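Paenibacillus xanthan lyase (Paenibacillus, PDB 6F2P) catalyses the eliminative cleavage of the terminal mannosyl-glucuronosyl linkage in the side chains of the bacterial polysaccharide xanthan. Local coordinates at residues D27-R33 against I343-N347; S231-S235 against T298-S302; L290-K294 against F422-F426; D293-V297 against T333-V338. All coordinates share one frame; numbering follows the deposited sequence.

Contacts 2, 3 and 4 all use helix 292-307. Its start meets the loop 422-426 in contact 3, and residues 293-297 meet the calcium-bearing loop 333-338 in contact 4. One turn further on, 298-302 pack against 231-235 in contact 2. The centres of contacts 3 and 4 lie about 11 Å apart, as do those of contacts 2 and 4. Contact 1 is centred about 13 Å from contact 4 and touches it: Ala346 packs on Phe334, and Arg33 NH2 comes within 2.8 Å of Lys336 O. Contact 3 joins the helical domain to the super-sandwich domain. The calcium ion bound in contact 4 lies near this junction, about 5 Å from the side chain of Asp293.

Contact 1. Residues D27-R33 against I343-N347; sequences DPDIAAR and IIAAN
Ile30 and Ile343 meet where two helices run nearly antiparallel, the axes of 28-33 and 343-347 coming within 10.4 Å at an angle of 165°. Ile343 reaches across with both of its branches. Its CG2 methyl lies 3.7 Å from Ile30 CG1 and also packs on Asp29 CB. Its longer branch starts beside its own backbone N (chi1 -66°) and then runs extended. This carries Ile343 CD1 to 3.6 Å from Asp29 O, and the same methyl lies 3.9 Å from Arg33 CB. One step along, Ile30 CD1 rests on Ile344 CG1 at 3.9 Å.

A polar pair sits beside this apolar patch. Asn347 ND2 gives a weak hydrogen bond to Asp27 OD2, 2.9 Å long but bent to 123° at the hydrogen. The two side chains approach from opposite directions. Asp27 is also the N-cap of its helix. Its other oxygen, OD1, takes a hydrogen bond from Ile30 N at 3.2 Å, with the donor well above the carboxylate plane. Asp29 N adds a weak bond to the same atom. One carboxylate therefore caps its own helix and reaches across to helix 340-351. Asp29 bonds outside the pair, through a salt bridge from OD1 to Lys332.

The contact ties the start of helix 28-46, in the alpha-helical domain of polysaccharide lyase family 8, to helix 340-351. Tyr23 packs on both Ile30 and Ile344, while Ile340 packs on Ile30 and Arg33. From the loop before helix 340-351, Leu335 touches Asp29 and Phe334 touches Ala346.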
loop_
_atom_site.group_PDB
_atom_site.type_symbol
_atom_site.label_atom_id
_atom_site.label_comp_id
_atom_site.label_asym_id
_atom_site.label_seq_id
_atom_site.Cartn_x
_atom_site.Cartn_y
_atom_site.Cartn_z
ATOM N N ASP A 27 2.950 37.203 29.808
ATOM C CA ASP A 27 2.992 35.832 29.321
ATOM C C ASP A 27 4.464 35.422 29.276
ATOM O O ASP A 27 5.227 35.908 28.436
ATOM C CB ASP A 27 2.363 35.790 27.924
ATOM C CG ASP A 27 2.310 34.393 27.329
ATOM O OD1 ASP A 27 3.271 33.605 27.514
ATOM O OD2 ASP A 27 1.296 34.095 26.649
ATOM N N PRO A 28 4.871 34.521 30.182
ATOM C CA PRO A 28 6.288 34.155 30.337
ATOM C C PRO A 28 6.844 33.524 29.071
ATOM O O PRO A 28 8.041 33.629 28.786
ATOM C CB PRO A 28 6.265 33.119 31.464
ATOM C CG PRO A 28 4.872 32.525 31.400
ATOM C CD PRO A 28 3.969 33.650 30.957
ATOM N N ASP A 29 5.971 32.864 28.320
ATOM C CA ASP A 29 6.371 32.267 27.060
ATOM C C ASP A 29 6.761 33.344 26.055
ATOM O O ASP A 29 7.818 33.251 25.425
ATOM C CB ASP A 29 5.267 31.357 26.536
ATOM C CG ASP A 29 5.065 30.150 27.419
ATOM O OD1 ASP A 29 6.088 29.550 27.830
ATOM O OD2 ASP A 29 3.896 29.821 27.719
ATOM N N ILE A 30 5.932 34.381 25.935
ATOM C CA ILE A 30 6.284 35.540 25.114
ATOM C C ILE A 30 7.558 36.220 25.614
ATOM O O ILE A 30 8.452 36.546 24.821
ATOM C CB ILE A 30 5.147 36.569 25.045
ATOM C CG1 ILE A 30 3.938 35.955 24.333
ATOM C CG2 ILE A 30 5.617 37.831 24.339
ATOM C CD1 ILE A 30 2.721 36.847 24.283
ATOM N N ALA A 31 7.650 36.405 26.929
ATOM C CA ALA A 31 8.813 37.065 27.532
ATOM C C ALA A 31 10.120 36.345 27.203
ATOM O O ALA A 31 11.105 36.973 26.830
ATOM C CB ALA A 31 8.640 37.189 29.034
ATOM N N ALA A 32 10.116 35.025 27.338
ATOM C CA ALA A 32 11.281 34.214 27.030
ATOM C C ALA A 32 11.702 34.392 25.580
ATOM O O ALA A 32 12.894 34.479 25.278
ATOM C CB ALA A 32 10.977 32.764 27.306
ATOM N N ARG A 33 10.724 34.453 24.682
ATOM C CA ARG A 33 11.024 34.592 23.260
ATOM C C ARG A 33 11.617 35.970 22.952
ATOM O O ARG A 33 12.589 36.089 22.203
ATOM C CB ARG A 33 9.771 34.313 22.425
ATOM C CG ARG A 33 9.941 34.484 20.929
ATOM C CD ARG A 33 11.197 33.803 20.402
ATOM N NE ARG A 33 11.125 32.355 20.509
ATOM C CZ ARG A 33 12.149 31.544 20.273
ATOM N NH1 ARG A 33 13.322 32.050 19.917
ATOM N NH2 ARG A 33 11.998 30.231 20.400
ATOM N N ILE A 343 2.986 31.709 19.544
ATOM C CA ILE A 343 2.842 31.589 20.991
ATOM C C ILE A 343 1.495 32.160 21.392
ATOM O O ILE A 343 0.749 31.570 22.183
ATOM C CB ILE A 343 3.926 32.367 21.725
ATOM C CG1 ILE A 343 5.293 31.744 21.452
ATOM C CG2 ILE A 343 3.634 32.400 23.216
ATOM C CD1 ILE A 343 6.410 32.418 22.163
ATOM N N ILE A 344 1.178 33.310 20.812
ATOM C CA ILE A 344 -0.086 33.970 21.070
ATOM C C ILE A 344 -1.240 33.081 20.638
ATOM O O ILE A 344 -2.154 32.817 21.426
ATOM C CB ILE A 344 -0.150 35.310 20.349
ATOM C CG1 ILE A 344 0.935 36.243 20.898
ATOM C CG2 ILE A 344 -1.521 35.929 20.512
ATOM C CD1 ILE A 344 1.143 37.480 20.065
ATOM N N ALA A 345 -1.182 32.603 19.397
ATOM C CA ALA A 345 -2.211 31.708 18.865
ATOM C C ALA A 345 -2.340 30.448 19.709
ATOM O O ALA A 345 -3.443 30.041 20.052
ATOM C CB ALA A 345 -1.917 31.345 17.425
ATOM N N ALA A 346 -1.210 29.840 20.051
ATOM C CA ALA A 346 -1.208 28.601 20.822
ATOM C C ALA A 346 -1.798 28.804 22.203
ATOM O O ALA A 346 -2.608 28.007 22.653
ATOM C CB ALA A 346 0.207 28.048 20.938
ATOM N N ASN A 347 -1.381 29.868 22.880
ATOM C CA ASN A 347 -1.857 30.124 24.235
ATOM C C ASN A 347 -3.335 30.503 24.269
ATOM O O ASN A 347 -4.078 30.063 25.150
ATOM C CB ASN A 347 -0.997 31.186 24.931
ATOM C CG ASN A 347 0.218 30.588 25.631
ATOM O OD1 ASN A 347 0.195 29.435 26.073
ATOM N ND2 ASN A 347 1.282 31.373 25.745
#

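Contact 2. Residues S231-S235 against T298-S302; sequences SELLS and TVMAS
Leu234 lays its CD2 methyl 3.7 Å from Ser302 CB, and the same methyl lies 4.2 Å from Val299 CG1. Beside this apolar pair the interface is lined with hydroxyls. Ser231 OG comes up against methyl groups, 3.3 Å from Thr298 CG2 and close to Val299 CG2. Ser302 OG sits 3.2 Å from Ser235 CA. Water 1 fills a bridging place: it donates to Ser231 O at 2.7 Å and is hydrogen-bonded to Thr298 OG1 at 2.8 Å.

These are two roughly parallel helices of the alpha-helical domain of polysaccharide lyase family 8. Their local axes approach to 9.3 Å and cross at 28°. The backbones come closer toward Ser235 and Ser302.

Ser302 OG is positioned by its own helix: with chi1 at -70° it turns back to donate to Thr298 O. Ser302 N bonds the same oxygen from the opposite face of the carbonyl plane. Further out, Tyr267 of helix 256-267 touches both Leu234 and Val299, and Ile263 of that helix adds to the packing on Leu234.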
loop_
_atom_site.group_PDB
_atom_site.type_symbol
_atom_site.label_atom_id
_atom_site.label_comp_id
_atom_site.label_asym_id
_atom_site.label_seq_id
_atom_site.Cartn_x
_atom_site.Cartn_y
_atom_site.Cartn_z
ATOM N N SER A 231 6.213 17.714 5.147
ATOM C CA SER A 231 6.109 18.633 6.257
ATOM C C SER A 231 6.416 20.070 5.802
ATOM O O SER A 231 5.653 20.995 6.096
ATOM C CB SER A 231 7.067 18.183 7.354
ATOM O OG SER A 231 6.733 18.782 8.585
ATOM N N GLU A 232 7.509 20.259 5.067
ATOM C CA GLU A 232 7.837 21.601 4.608
ATOM C C GLU A 232 6.884 22.137 3.528
ATOM O O GLU A 232 6.623 23.336 3.487
ATOM C CB GLU A 232 9.339 21.788 4.271
ATOM C CG GLU A 232 9.857 21.185 2.974
ATOM C CD GLU A 232 11.351 20.822 3.047
ATOM O OE1 GLU A 232 11.744 20.004 3.912
ATOM O OE2 GLU A 232 12.141 21.347 2.234
ATOM N N LEU A 233 6.339 21.263 2.683
ATOM C CA LEU A 233 5.302 21.694 1.749
ATOM C C LEU A 233 4.086 22.187 2.520
ATOM O O LEU A 233 3.605 23.297 2.288
ATOM C CB LEU A 233 4.877 20.569 0.816
ATOM C CG LEU A 233 5.801 20.091 -0.300
ATOM C CD1 LEU A 233 5.076 19.027 -1.110
ATOM C CD2 LEU A 233 6.223 21.226 -1.203
ATOM N N LEU A 234 3.597 21.361 3.443
ATOM C CA LEU A 234 2.467 21.735 4.288
ATOM C C LEU A 234 2.673 23.112 4.917
ATOM O O LEU A 234 1.752 23.934 4.953
ATOM C CB LEU A 234 2.244 20.700 5.391
ATOM C CG LEU A 234 1.138 21.054 6.398
ATOM C CD1 LEU A 234 -0.260 21.016 5.777
ATOM C CD2 LEU A 234 1.190 20.163 7.615
ATOM N N SER A 235 3.885 23.362 5.398
ATOM C CA SER A 235 4.179 24.616 6.082
ATOM C C SER A 235 4.036 25.820 5.164
ATOM O O SER A 235 3.253 26.730 5.441
ATOM C CB SER A 235 5.586 24.592 6.666
ATOM O OG SER A 235 5.726 25.620 7.626
ATOM N N THR A 298 6.560 22.082 13.506
ATOM C CA THR A 298 6.184 22.741 12.257
ATOM C C THR A 298 4.785 22.306 11.797
ATOM O O THR A 298 4.032 23.098 11.221
ATOM C CB THR A 298 7.222 22.477 11.136
ATOM O OG1 THR A 298 6.777 23.078 9.913
ATOM C CG2 THR A 298 7.404 20.981 10.907
ATOM N N VAL A 299 4.434 21.054 12.075
ATOM C CA VAL A 299 3.137 20.535 11.677
ATOM C C VAL A 299 2.028 21.125 12.544
ATOM O O VAL A 299 0.986 21.560 12.033
ATOM C CB VAL A 299 3.090 19.004 11.760
ATOM C CG1 VAL A 299 1.712 18.515 11.399
ATOM C CG2 VAL A 299 4.130 18.392 10.839
ATOM N N MET A 300 2.249 21.129 13.857
ATOM C CA MET A 300 1.306 21.751 14.783
ATOM C C MET A 300 1.093 23.213 14.409
ATOM O O MET A 300 -0.029 23.719 14.463
ATOM C CB MET A 300 1.794 21.634 16.226
ATOM C CG MET A 300 1.859 20.202 16.718
ATOM S SD MET A 300 2.613 19.993 18.344
ATOM C CE MET A 300 1.617 21.058 19.375
ATOM N N ALA A 301 2.174 23.876 14.004
ATOM C CA ALA A 301 2.116 25.281 13.613
ATOM C C ALA A 301 1.307 25.430 12.343
ATOM O O ALA A 301 0.513 26.356 12.207
ATOM C CB ALA A 301 3.522 25.852 13.418
ATOM N N SER A 302 1.514 24.509 11.413
ATOM C CA SER A 302 0.800 24.540 10.146
ATOM C C SER A 302 -0.687 24.316 10.357
ATOM O O SER A 302 -1.514 24.904 9.654
ATOM C CB SER A 302 1.358 23.483 9.197
ATOM O OG SER A 302 2.665 23.818 8.758
HETATM O O HOH W 1 4.708 21.730 8.521
#

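Contact 3. Residues L290-K294 against F422-F426; sequences LQDDK and FNDHF
Gln291, with chi1 at -62° and a chain extended beyond CG, sends its amide across to His425. Asp292 instead places CG between its backbone N and carbonyl carbon (chi1 66°), and this brings its carboxylate to Asn423. Gln291 OE1 accepts from His425 N at 2.9 Å, in the carbonyl plane and on a lone pair. Water 2 donates to the same oxygen and to Phe422 O. Gln291 NE2 is held by His288 O.

Asn423 ND2 donates to Asp292 OD1 at 2.6 Å. The bond is fairly straight, at 161°, and uses the syn lone pair. Asn423 ND2 also bonds to Leu419 O. Asp293 lays its carboxylate almost flat against the amide of Asn423, with Asp293 CG 3.7 Å from Asn423 CG. Asp292 OD2 lies 3.5 Å from Phe422 CB and accepts from water 4, which also takes a bond from Phe422 N. Water 3 links Asp292 N to Phe422 O.

Residues 423-426 form a type I' turn, closed by Phe426 N bonding to Asn423 O. The turn belongs to the super-sandwich domain, and Gln291 is the N-cap residue of helix 292-307 in the helical domain. Trp580 holds His425 ND1, and Arg597 pairs with Asp424.

The join between domains is thus largely polar: two direct hydrogen bonds and three bridging waters join the segments, and Phe422 O takes two of those waters. The N-H of Asn423 and the nearby N-terminal end of helix 292-307 would probably stabilise the negative charge of Asp292.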
loop_
_atom_site.group_PDB
_atom_site.type_symbol
_atom_site.label_atom_id
_atom_site.label_comp_id
_atom_site.label_asym_id
_atom_site.label_seq_id
_atom_site.Cartn_x
_atom_site.Cartn_y
_atom_site.Cartn_z
ATOM N N LEU A 290 16.449 17.971 15.238
ATOM C CA LEU A 290 15.157 17.737 14.624
ATOM C C LEU A 290 14.639 16.344 14.944
ATOM O O LEU A 290 14.175 15.616 14.065
ATOM C CB LEU A 290 15.263 17.938 13.118
ATOM C CG LEU A 290 13.992 18.322 12.373
ATOM C CD1 LEU A 290 13.279 19.479 13.069
ATOM C CD2 LEU A 290 14.368 18.679 10.946
ATOM N N GLN A 291 14.721 15.980 16.219
ATOM C CA GLN A 291 14.162 14.723 16.691
ATOM C C GLN A 291 12.631 14.785 16.687
ATOM O O GLN A 291 12.051 15.866 16.556
ATOM C CB GLN A 291 14.730 14.388 18.068
ATOM C CG GLN A 291 16.238 14.194 18.020
ATOM C CD GLN A 291 16.868 13.956 19.378
ATOM O OE1 GLN A 291 16.737 12.879 19.962
ATOM N NE2 GLN A 291 17.570 14.962 19.883
ATOM N N ASP A 292 11.985 13.632 16.836
ATOM C CA ASP A 292 10.543 13.510 16.588
ATOM C C ASP A 292 9.648 14.562 17.262
ATOM O O ASP A 292 8.705 15.074 16.636
ATOM C CB ASP A 292 10.042 12.075 16.854
ATOM C CG ASP A 292 10.134 11.666 18.315
ATOM O OD1 ASP A 292 10.790 12.377 19.109
ATOM O OD2 ASP A 292 9.544 10.617 18.664
ATOM N N ASP A 293 9.951 14.904 18.514
ATOM C CA ASP A 293 9.169 15.928 19.210
ATOM C C ASP A 293 9.400 17.326 18.640
ATOM O O ASP A 293 8.470 18.130 18.569
ATOM C CB ASP A 293 9.410 15.903 20.720
ATOM C CG ASP A 293 10.844 16.238 21.097
ATOM O OD1 ASP A 293 11.758 16.077 20.256
ATOM O OD2 ASP A 293 11.051 16.650 22.256
ATOM N N LYS A 294 10.629 17.613 18.216
ATOM C CA LYS A 294 10.902 18.899 17.568
ATOM C C LYS A 294 10.316 18.923 16.158
ATOM O O LYS A 294 9.843 19.961 15.696
ATOM C CB LYS A 294 12.408 19.226 17.545
ATOM C CG LYS A 294 12.915 20.002 18.759
ATOM C CD LYS A 294 12.773 21.517 18.568
ATOM C CE LYS A 294 13.459 22.296 19.692
ATOM N NZ LYS A 294 13.692 23.742 19.361
ATOM N N PHE A 422 11.923 8.192 21.680
ATOM C CA PHE A 422 12.657 8.237 20.421
ATOM C C PHE A 422 13.373 9.558 20.205
ATOM O O PHE A 422 14.060 9.739 19.196
ATOM C CB PHE A 422 11.737 7.913 19.242
ATOM C CG PHE A 422 11.114 6.553 19.335
ATOM C CD1 PHE A 422 11.891 5.416 19.201
ATOM C CD2 PHE A 422 9.765 6.409 19.585
ATOM C CE1 PHE A 422 11.333 4.161 19.305
ATOM C CE2 PHE A 422 9.201 5.155 19.683
ATOM C CZ PHE A 422 9.987 4.030 19.541
ATOM N N ASN A 423 13.199 10.482 21.144
ATOM C CA ASN A 423 14.040 11.673 21.204
ATOM C C ASN A 423 15.005 11.540 22.388
ATOM O O ASN A 423 15.297 10.419 22.809
ATOM C CB ASN A 423 13.213 12.968 21.237
ATOM C CG ASN A 423 12.058 12.911 22.216
ATOM O OD1 ASN A 423 12.215 13.233 23.393
ATOM N ND2 ASN A 423 10.878 12.516 21.727
ATOM N N ASP A 424 15.513 12.653 22.910
ATOM C CA ASP A 424 16.442 12.585 24.038
ATOM C C ASP A 424 17.657 11.722 23.649
ATOM O O ASP A 424 18.204 10.973 24.460
ATOM C CB ASP A 424 15.700 12.054 25.273
ATOM C CG ASP A 424 16.581 11.933 26.502
ATOM O OD1 ASP A 424 17.438 12.822 26.737
ATOM O OD2 ASP A 424 16.405 10.921 27.227
ATOM N N HIS A 425 18.043 11.829 22.378
ATOM C CA HIS A 425 19.212 11.145 21.822
ATOM C C HIS A 425 19.071 9.642 21.647
ATOM O O HIS A 425 20.078 8.933 21.615
ATOM C CB HIS A 425 20.480 11.459 22.620
ATOM C CG HIS A 425 20.701 12.921 22.822
ATOM N ND1 HIS A 425 20.872 13.800 21.775
ATOM C CD2 HIS A 425 20.739 13.670 23.953
ATOM C CE1 HIS A 425 21.019 15.025 22.248
ATOM N NE2 HIS A 425 20.945 14.970 23.567
ATOM N N PHE A 426 17.835 9.163 21.518
ATOM C CA PHE A 426 17.593 7.772 21.138
ATOM C C PHE A 426 18.479 7.328 19.956
ATOM O O PHE A 426 19.215 6.339 20.054
ATOM C CB PHE A 426 16.109 7.539 20.805
ATOM C CG PHE A 426 15.848 6.233 20.101
ATOM C CD1 PHE A 426 15.625 5.077 20.831
ATOM C CD2 PHE A 426 15.855 6.158 18.711
ATOM C CE1 PHE A 426 15.415 3.879 20.200
ATOM C CE2 PHE A 426 15.642 4.959 18.071
ATOM C CZ PHE A 426 15.413 3.814 18.819
HETATM O O HOH W 2 16.691 10.475 18.780
HETATM O O HOH W 3 13.433 10.997 17.026
HETATM O O HOH W 4 9.326 9.651 21.226
#

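Contact 4. Residues D293-V297 against T333-V338; sequences DKAAV and TFLKAV. With CA (calcium ion), chain E.
A calcium site anchors the loop 333-338 beside helix 292-307. Thr333, at the start of this loop, touches both the metal and the helix. Its OG1 binds the calcium ion at 2.3 Å. Waters 5, 6 and 7 are also ligands, and Asp329 and Asp331 complete the protein side of the site. Thr333 sets OG1 anti to its carbonyl carbon (chi1 -57°). The CG2 methyl is left facing the helix, 3.7 Å from Asp293 O and 4.1 Å from Val297 CG2. Asp293 does not bind the metal directly: its OD2 accepts from water 5 at 3.0 Å, so it acts as a second-shell partner.

Asp329, Asp331 and Thr333 bind calcium at alternate positions of one short loop, set between helices 312-328 and 340-351. Asp329 is used twice, since its OD2 also accepts from Phe334 N.

Away from the metal the contact is apolar, and Val297 carries most of it. Its CG1 lies 3.6 Å from Val338 CG1 and 3.8 Å from Phe334 CD1. Val338 CG1 also covers one face of the Phe334 ring, set off toward the rim, while Val297 O lies at the ring's edge. Phe334 O accepts from both Ala337 N and Val338 N, which makes a helix-like turn of residues 334-338. Lys294 bends at chi2 and brings NZ to 3.9 Å from Ala337 CB. Met300 and Ile304, further along the helix, also pack on the Phe334 ring.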
loop_
_atom_site.group_PDB
_atom_site.type_symbol
_atom_site.label_atom_id
_atom_site.label_comp_id
_atom_site.label_asym_id
_atom_site.label_seq_id
_atom_site.Cartn_x
_atom_site.Cartn_y
_atom_site.Cartn_z
ATOM N N ASP A 293 9.951 14.904 18.514
ATOM C CA ASP A 293 9.169 15.928 19.210
ATOM C C ASP A 293 9.400 17.326 18.640
ATOM O O ASP A 293 8.470 18.130 18.569
ATOM C CB ASP A 293 9.410 15.903 20.720
ATOM C CG ASP A 293 10.844 16.238 21.097
ATOM O OD1 ASP A 293 11.758 16.077 20.256
ATOM O OD2 ASP A 293 11.051 16.650 22.256
ATOM N N LYS A 294 10.629 17.613 18.216
ATOM C CA LYS A 294 10.902 18.899 17.568
ATOM C C LYS A 294 10.316 18.923 16.158
ATOM O O LYS A 294 9.843 19.961 15.696
ATOM C CB LYS A 294 12.408 19.226 17.545
ATOM C CG LYS A 294 12.915 20.002 18.759
ATOM C CD LYS A 294 12.773 21.517 18.568
ATOM C CE LYS A 294 13.459 22.296 19.692
ATOM N NZ LYS A 294 13.692 23.742 19.361
ATOM N N ALA A 295 10.335 17.772 15.488
ATOM C CA ALA A 295 9.853 17.672 14.110
ATOM C C ALA A 295 8.361 17.921 14.031
ATOM O O ALA A 295 7.844 18.330 12.995
ATOM C CB ALA A 295 10.181 16.306 13.525
ATOM N N ALA A 296 7.674 17.662 15.137
ATOM C CA ALA A 296 6.223 17.788 15.201
ATOM C C ALA A 296 5.782 19.245 15.203
ATOM O O ALA A 296 4.646 19.568 14.825
ATOM C CB ALA A 296 5.704 17.087 16.440
ATOM N N VAL A 297 6.688 20.117 15.635
ATOM C CA VAL A 297 6.356 21.517 15.871
ATOM C C VAL A 297 5.871 22.263 14.625
ATOM O O VAL A 297 4.871 22.975 14.683
ATOM C CB VAL A 297 7.521 22.272 16.548
ATOM C CG1 VAL A 297 7.263 23.754 16.533
ATOM C CG2 VAL A 297 7.697 21.783 17.985
ATOM N N THR A 333 7.842 22.147 24.540
ATOM C CA THR A 333 8.545 21.935 23.281
ATOM C C THR A 333 8.068 22.924 22.222
ATOM O O THR A 333 8.880 23.623 21.619
ATOM C CB THR A 333 8.348 20.493 22.756
ATOM O OG1 THR A 333 8.792 19.557 23.743
ATOM C CG2 THR A 333 9.133 20.278 21.472
ATOM N N PHE A 334 6.751 22.986 22.013
ATOM C CA PHE A 334 6.171 23.903 21.033
ATOM C C PHE A 334 6.399 25.384 21.377
ATOM O O PHE A 334 6.965 26.129 20.565
ATOM C CB PHE A 334 4.672 23.635 20.834
ATOM C CG PHE A 334 4.022 24.536 19.806
ATOM C CD1 PHE A 334 4.042 24.205 18.465
ATOM C CD2 PHE A 334 3.403 25.713 20.182
ATOM C CE1 PHE A 334 3.455 25.031 17.529
ATOM C CE2 PHE A 334 2.826 26.540 19.249
ATOM C CZ PHE A 334 2.845 26.200 17.926
ATOM N N LEU A 335 5.957 25.806 22.565
ATOM C CA LEU A 335 6.024 27.222 22.967
ATOM C C LEU A 335 7.436 27.796 22.964
ATOM O O LEU A 335 7.634 28.974 22.659
ATOM C CB LEU A 335 5.353 27.454 24.325
ATOM C CG LEU A 335 3.832 27.278 24.282
ATOM C CD1 LEU A 335 3.240 27.187 25.669
ATOM C CD2 LEU A 335 3.178 28.407 23.502
ATOM N N LYS A 336 8.418 26.960 23.277
ATOM C CA LYS A 336 9.805 27.416 23.316
ATOM C C LYS A 336 10.458 27.435 21.939
ATOM O O LYS A 336 11.596 27.881 21.795
ATOM C CB LYS A 336 10.629 26.533 24.249
ATOM C CG LYS A 336 10.315 26.715 25.717
ATOM C CD LYS A 336 10.693 25.473 26.495
ATOM C CE LYS A 336 10.848 25.774 27.967
ATOM N NZ LYS A 336 12.056 26.615 28.213
ATOM N N ALA A 337 9.744 26.953 20.927
ATOM C CA ALA A 337 10.345 26.812 19.601
ATOM C C ALA A 337 9.805 27.788 18.556
ATOM O O ALA A 337 10.519 28.161 17.641
ATOM C CB ALA A 337 10.208 25.380 19.106
ATOM N N VAL A 338 8.555 28.204 18.694
ATOM C CA VAL A 338 7.909 29.005 17.659
ATOM C C VAL A 338 7.974 30.505 17.907
ATOM O O VAL A 338 8.437 30.969 18.953
ATOM C CB VAL A 338 6.430 28.630 17.522
ATOM C CG1 VAL A 338 6.300 27.160 17.197
ATOM C CG2 VAL A 338 5.693 28.971 18.800
HETATM CA CA CA E . 7.577 17.923 24.871
HETATM O O HOH W 5 9.719 16.189 24.890
HETATM O O HOH W 6 6.597 17.405 22.769
HETATM O O HOH W 7 5.651 16.922 25.897
#